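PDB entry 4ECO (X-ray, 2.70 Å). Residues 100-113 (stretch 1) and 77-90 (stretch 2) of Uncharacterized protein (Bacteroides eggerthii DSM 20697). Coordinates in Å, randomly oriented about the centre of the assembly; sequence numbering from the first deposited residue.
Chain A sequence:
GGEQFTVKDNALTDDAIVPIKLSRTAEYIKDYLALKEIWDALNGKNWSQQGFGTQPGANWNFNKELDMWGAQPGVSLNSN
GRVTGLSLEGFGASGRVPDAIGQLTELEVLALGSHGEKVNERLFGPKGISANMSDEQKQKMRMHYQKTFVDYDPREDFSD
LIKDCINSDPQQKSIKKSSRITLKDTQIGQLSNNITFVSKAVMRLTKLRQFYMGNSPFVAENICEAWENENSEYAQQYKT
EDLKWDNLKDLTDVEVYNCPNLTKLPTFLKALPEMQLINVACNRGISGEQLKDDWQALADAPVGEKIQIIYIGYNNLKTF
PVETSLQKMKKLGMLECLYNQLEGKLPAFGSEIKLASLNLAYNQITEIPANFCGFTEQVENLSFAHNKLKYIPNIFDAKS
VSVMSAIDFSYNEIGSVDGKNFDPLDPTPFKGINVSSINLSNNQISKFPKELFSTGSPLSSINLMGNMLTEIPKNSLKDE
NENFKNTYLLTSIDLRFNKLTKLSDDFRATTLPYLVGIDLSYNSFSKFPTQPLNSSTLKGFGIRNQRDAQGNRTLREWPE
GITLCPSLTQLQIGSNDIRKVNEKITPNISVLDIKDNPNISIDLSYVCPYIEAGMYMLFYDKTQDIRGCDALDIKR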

# COMPACT_ATOMS: atom_id res chain seq x y z
N ALA A 100 12.08 -10.37 35.31
CA ALA A 100 11.42 -9.32 36.09
C ALA A 100 10.18 -8.74 35.36
O ALA A 100 9.27 -8.21 36.00
CB ALA A 100 12.42 -8.20 36.40
N ILE A 101 10.14 -8.89 34.02
CA ILE A 101 9.07 -8.41 33.15
C ILE A 101 7.71 -9.00 33.61
O ILE A 101 6.71 -8.27 33.60
CB ILE A 101 9.38 -8.70 31.65
CG1 ILE A 101 8.42 -7.99 30.68
CG2 ILE A 101 9.54 -10.17 31.30
CD1 ILE A 101 8.93 -6.69 30.15
N GLY A 102 7.72 -10.25 34.10
CA GLY A 102 6.55 -10.99 34.59
C GLY A 102 5.83 -10.39 35.78
O GLY A 102 4.69 -10.77 36.07
N GLN A 103 6.46 -9.43 36.46
CA GLN A 103 5.90 -8.71 37.61
C GLN A 103 4.79 -7.74 37.16
O GLN A 103 3.79 -7.57 37.87
CB GLN A 103 7.03 -7.95 38.35
CG GLN A 103 6.60 -7.00 39.48
CD GLN A 103 5.63 -7.60 40.47
OE1 GLN A 103 5.76 -8.74 40.94
NE2 GLN A 103 4.63 -6.81 40.81
N LEU A 104 4.98 -7.12 35.98
CA LEU A 104 4.11 -6.11 35.40
C LEU A 104 2.87 -6.75 34.83
O LEU A 104 2.65 -6.70 33.62
CB LEU A 104 4.87 -5.35 34.29
CG LEU A 104 6.26 -4.79 34.61
CD1 LEU A 104 6.77 -3.99 33.45
CD2 LEU A 104 6.22 -3.92 35.83
N THR A 105 2.05 -7.37 35.70
CA THR A 105 0.86 -8.13 35.29
C THR A 105 -0.32 -7.24 34.83
O THR A 105 -1.27 -7.76 34.22
CB THR A 105 0.41 -9.03 36.44
OG1 THR A 105 0.28 -8.26 37.64
CG2 THR A 105 1.35 -10.21 36.63
N GLU A 106 -0.24 -5.93 35.04
CA GLU A 106 -1.32 -5.03 34.63
C GLU A 106 -1.07 -4.50 33.24
O GLU A 106 -1.89 -3.72 32.72
CB GLU A 106 -1.52 -3.86 35.63
CG GLU A 106 -1.96 -4.31 37.01
CD GLU A 106 -3.05 -5.36 37.05
OE1 GLU A 106 -4.09 -5.16 36.39
OE2 GLU A 106 -2.87 -6.39 37.75
N LEU A 107 0.07 -4.92 32.64
CA LEU A 107 0.54 -4.53 31.31
C LEU A 107 -0.44 -4.96 30.22
O LEU A 107 -0.82 -6.15 30.15
CB LEU A 107 1.91 -5.18 31.08
CG LEU A 107 2.97 -4.49 30.24
CD1 LEU A 107 3.16 -3.05 30.63
CD2 LEU A 107 4.28 -5.18 30.43
N GLU A 108 -0.92 -3.97 29.43
CA GLU A 108 -1.82 -4.14 28.29
C GLU A 108 -1.05 -3.97 27.00
O GLU A 108 -1.27 -4.72 26.06
CB GLU A 108 -2.99 -3.14 28.33
CG GLU A 108 -4.11 -3.43 29.32
CD GLU A 108 -5.21 -2.38 29.31
OE1 GLU A 108 -5.67 -2.00 28.20
OE2 GLU A 108 -5.63 -1.94 30.41
N VAL A 109 -0.11 -3.01 26.94
CA VAL A 109 0.70 -2.79 25.74
C VAL A 109 2.19 -2.94 26.10
O VAL A 109 2.61 -2.56 27.18
CB VAL A 109 0.40 -1.43 25.04
CG1 VAL A 109 -1.09 -1.32 24.67
CG2 VAL A 109 0.83 -0.23 25.88
N LEU A 110 2.96 -3.53 25.18
CA LEU A 110 4.40 -3.76 25.31
C LEU A 110 5.11 -3.67 23.96
O LEU A 110 4.76 -4.42 23.04
CB LEU A 110 4.66 -5.13 25.94
CG LEU A 110 6.11 -5.57 26.15
CD1 LEU A 110 6.85 -4.68 27.19
CD2 LEU A 110 6.14 -7.01 26.61
N ALA A 111 6.11 -2.77 23.85
CA ALA A 111 6.95 -2.62 22.64
C ALA A 111 8.44 -2.68 22.99
O ALA A 111 8.93 -1.95 23.88
CB ALA A 111 6.64 -1.32 21.91
N LEU A 112 9.16 -3.59 22.32
CA LEU A 112 10.60 -3.79 22.46
C LEU A 112 11.30 -3.19 21.25
O LEU A 112 12.52 -3.15 21.15
CB LEU A 112 10.96 -5.28 22.61
CG LEU A 112 10.27 -6.08 23.72
CD1 LEU A 112 10.74 -7.49 23.70
CD2 LEU A 112 10.47 -5.46 25.09
N GLY A 113 10.47 -2.72 20.33
CA GLY A 113 10.86 -2.12 19.07
C GLY A 113 9.66 -2.18 18.18
O GLY A 113 8.68 -2.81 18.55
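Stretch 2, residues 77-90: LNSNGRVTGLSLEG

Leu 86 is the apolar centre of the contact. Its CD2 lies 3.8 Å from Leu 104 CD1 and 4.2 Å from Ile 101 CD1, its CG 3.9 Å from Leu 110 CD1, and its CB 4.0 Å from Leu 107 CD1, so one side chain joins the 3-10 segment, the turn and the strand of stretch 1. Val 83 extends this patch, with CG1 3.8 Å from Leu 107 CD1 and CG2 4.1 Å from Leu 104 CD2; beyond the strands, Leu 88 CD1 meets Leu 112 CD2 at 3.8 Å.

The frame is parallel. Strand 83-87 runs beside strand 109-111 with 9° between their directions and 4.8 Å between axes, pairing Gly 85 with Val 109, Leu 86 with Leu 110 and Ser 87 with Ala 111. Leu 86 N donates to Val 109 O (3.2 Å), and its O accepts from Ala 111 N (2.9 Å). Leu 88 N continues the ladder to Ala 111 O at 2.8 Å. At the start, Thr 84 O takes Glu 108 N at 2.8 Å and, weakly, Val 109 N at 3.3 Å. The opposite face, bearing Val 109, Ala 111 and Ser 87, has a tight spot at Gly 85: an ideal CB there would sit 3.0 Å from Val 109 CG2, a clash.

Toward the polar edge, a water bridges the backbones, donating to Val 83 O (2.6 Å) and accepting from Glu 106 N (3.3 Å). Stretch 2 enters through a type I turn, Asn 78 to Gly 81, whose Asn 78 OD1 accepts from Arg 82 N at 3.1 Å. Arg 82 then reaches the turn Leu 104 to Leu 107, where Glu 106 OE2 lies over one guanidinium face, 3.6 Å from Arg 82 NH1, a long salt bridge.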

# COMPACT_ATOMS: atom_id res chain seq x y z
N LEU A 77 0.88 4.40 33.56
CA LEU A 77 0.40 3.82 34.81
C LEU A 77 -1.12 3.91 34.90
O LEU A 77 -1.76 4.55 34.06
CB LEU A 77 1.04 4.52 36.04
CG LEU A 77 2.53 4.81 36.02
CD1 LEU A 77 2.91 5.54 37.24
CD2 LEU A 77 3.36 3.51 35.86
N ASN A 78 -1.69 3.27 35.91
CA ASN A 78 -3.11 3.41 36.19
C ASN A 78 -3.26 4.21 37.51
O ASN A 78 -2.25 4.64 38.09
CB ASN A 78 -3.83 2.06 36.24
CG ASN A 78 -3.39 1.08 37.29
OD1 ASN A 78 -2.98 1.43 38.39
ND2 ASN A 78 -3.59 -0.19 36.99
N SER A 79 -4.51 4.39 37.98
CA SER A 79 -4.82 5.15 39.19
C SER A 79 -4.16 4.55 40.45
O SER A 79 -3.94 5.28 41.43
CB SER A 79 -6.32 5.23 39.39
OG SER A 79 -6.86 3.92 39.42
N ASN A 80 -3.82 3.26 40.42
CA ASN A 80 -3.18 2.60 41.55
C ASN A 80 -1.66 2.60 41.42
O ASN A 80 -0.97 2.06 42.30
CB ASN A 80 -3.71 1.19 41.71
CG ASN A 80 -5.18 1.16 42.07
OD1 ASN A 80 -6.00 0.65 41.31
ND2 ASN A 80 -5.55 1.76 43.21
N GLY A 81 -1.15 3.25 40.36
CA GLY A 81 0.28 3.38 40.08
C GLY A 81 0.92 2.14 39.47
O GLY A 81 2.15 2.02 39.48
N ARG A 82 0.10 1.21 38.94
CA ARG A 82 0.64 0.01 38.32
C ARG A 82 0.89 0.27 36.85
O ARG A 82 0.15 1.05 36.23
CB ARG A 82 -0.24 -1.23 38.56
CG ARG A 82 -0.01 -1.73 39.98
CD ARG A 82 -0.31 -3.19 40.18
NE ARG A 82 0.69 -4.06 39.58
CZ ARG A 82 0.67 -5.38 39.66
NH1 ARG A 82 -0.31 -6.00 40.31
NH2 ARG A 82 1.62 -6.11 39.09
N VAL A 83 1.97 -0.34 36.31
CA VAL A 83 2.45 -0.20 34.93
C VAL A 83 1.45 -0.87 33.99
O VAL A 83 1.23 -2.07 34.12
CB VAL A 83 3.88 -0.75 34.72
CG1 VAL A 83 4.32 -0.60 33.27
CG2 VAL A 83 4.88 -0.07 35.65
N THR A 84 0.86 -0.10 33.05
CA THR A 84 -0.12 -0.64 32.12
C THR A 84 0.43 -0.62 30.68
O THR A 84 -0.12 -1.30 29.80
CB THR A 84 -1.47 0.09 32.22
OG1 THR A 84 -1.37 1.44 31.76
CG2 THR A 84 -2.05 0.04 33.62
N GLY A 85 1.54 0.08 30.47
CA GLY A 85 2.17 0.18 29.16
C GLY A 85 3.65 0.42 29.27
O GLY A 85 4.11 1.10 30.18
N LEU A 86 4.41 -0.17 28.37
CA LEU A 86 5.86 -0.06 28.40
C LEU A 86 6.40 -0.13 26.98
O LEU A 86 6.19 -1.14 26.27
CB LEU A 86 6.47 -1.17 29.31
CG LEU A 86 7.95 -1.54 29.19
CD1 LEU A 86 8.83 -0.34 29.31
CD2 LEU A 86 8.35 -2.52 30.27
N SER A 87 7.09 0.94 26.56
CA SER A 87 7.65 1.00 25.21
C SER A 87 9.13 1.36 25.24
O SER A 87 9.52 2.38 25.82
CB SER A 87 6.89 1.99 24.35
OG SER A 87 7.48 2.08 23.06
N LEU A 88 9.96 0.53 24.60
CA LEU A 88 11.38 0.79 24.52
C LEU A 88 11.72 1.46 23.23
O LEU A 88 12.92 1.69 22.96
CB LEU A 88 12.19 -0.49 24.64
CG LEU A 88 12.04 -1.32 25.89
CD1 LEU A 88 12.81 -2.59 25.73
CD2 LEU A 88 12.45 -0.54 27.14
N GLU A 89 10.69 1.77 22.40
CA GLU A 89 10.86 2.38 21.09
C GLU A 89 11.83 3.58 21.12
O GLU A 89 11.67 4.46 21.98
CB GLU A 89 9.51 2.86 20.53
CG GLU A 89 8.63 1.79 19.92
CD GLU A 89 7.29 2.36 19.54
OE1 GLU A 89 6.62 2.97 20.42
OE2 GLU A 89 6.91 2.23 18.35
N GLY A 90 12.83 3.55 20.23
CA GLY A 90 13.83 4.60 20.05
C GLY A 90 14.91 4.76 21.09
O GLY A 90 15.81 5.58 20.90
O HOH W 1 1.91 -3.68 36.03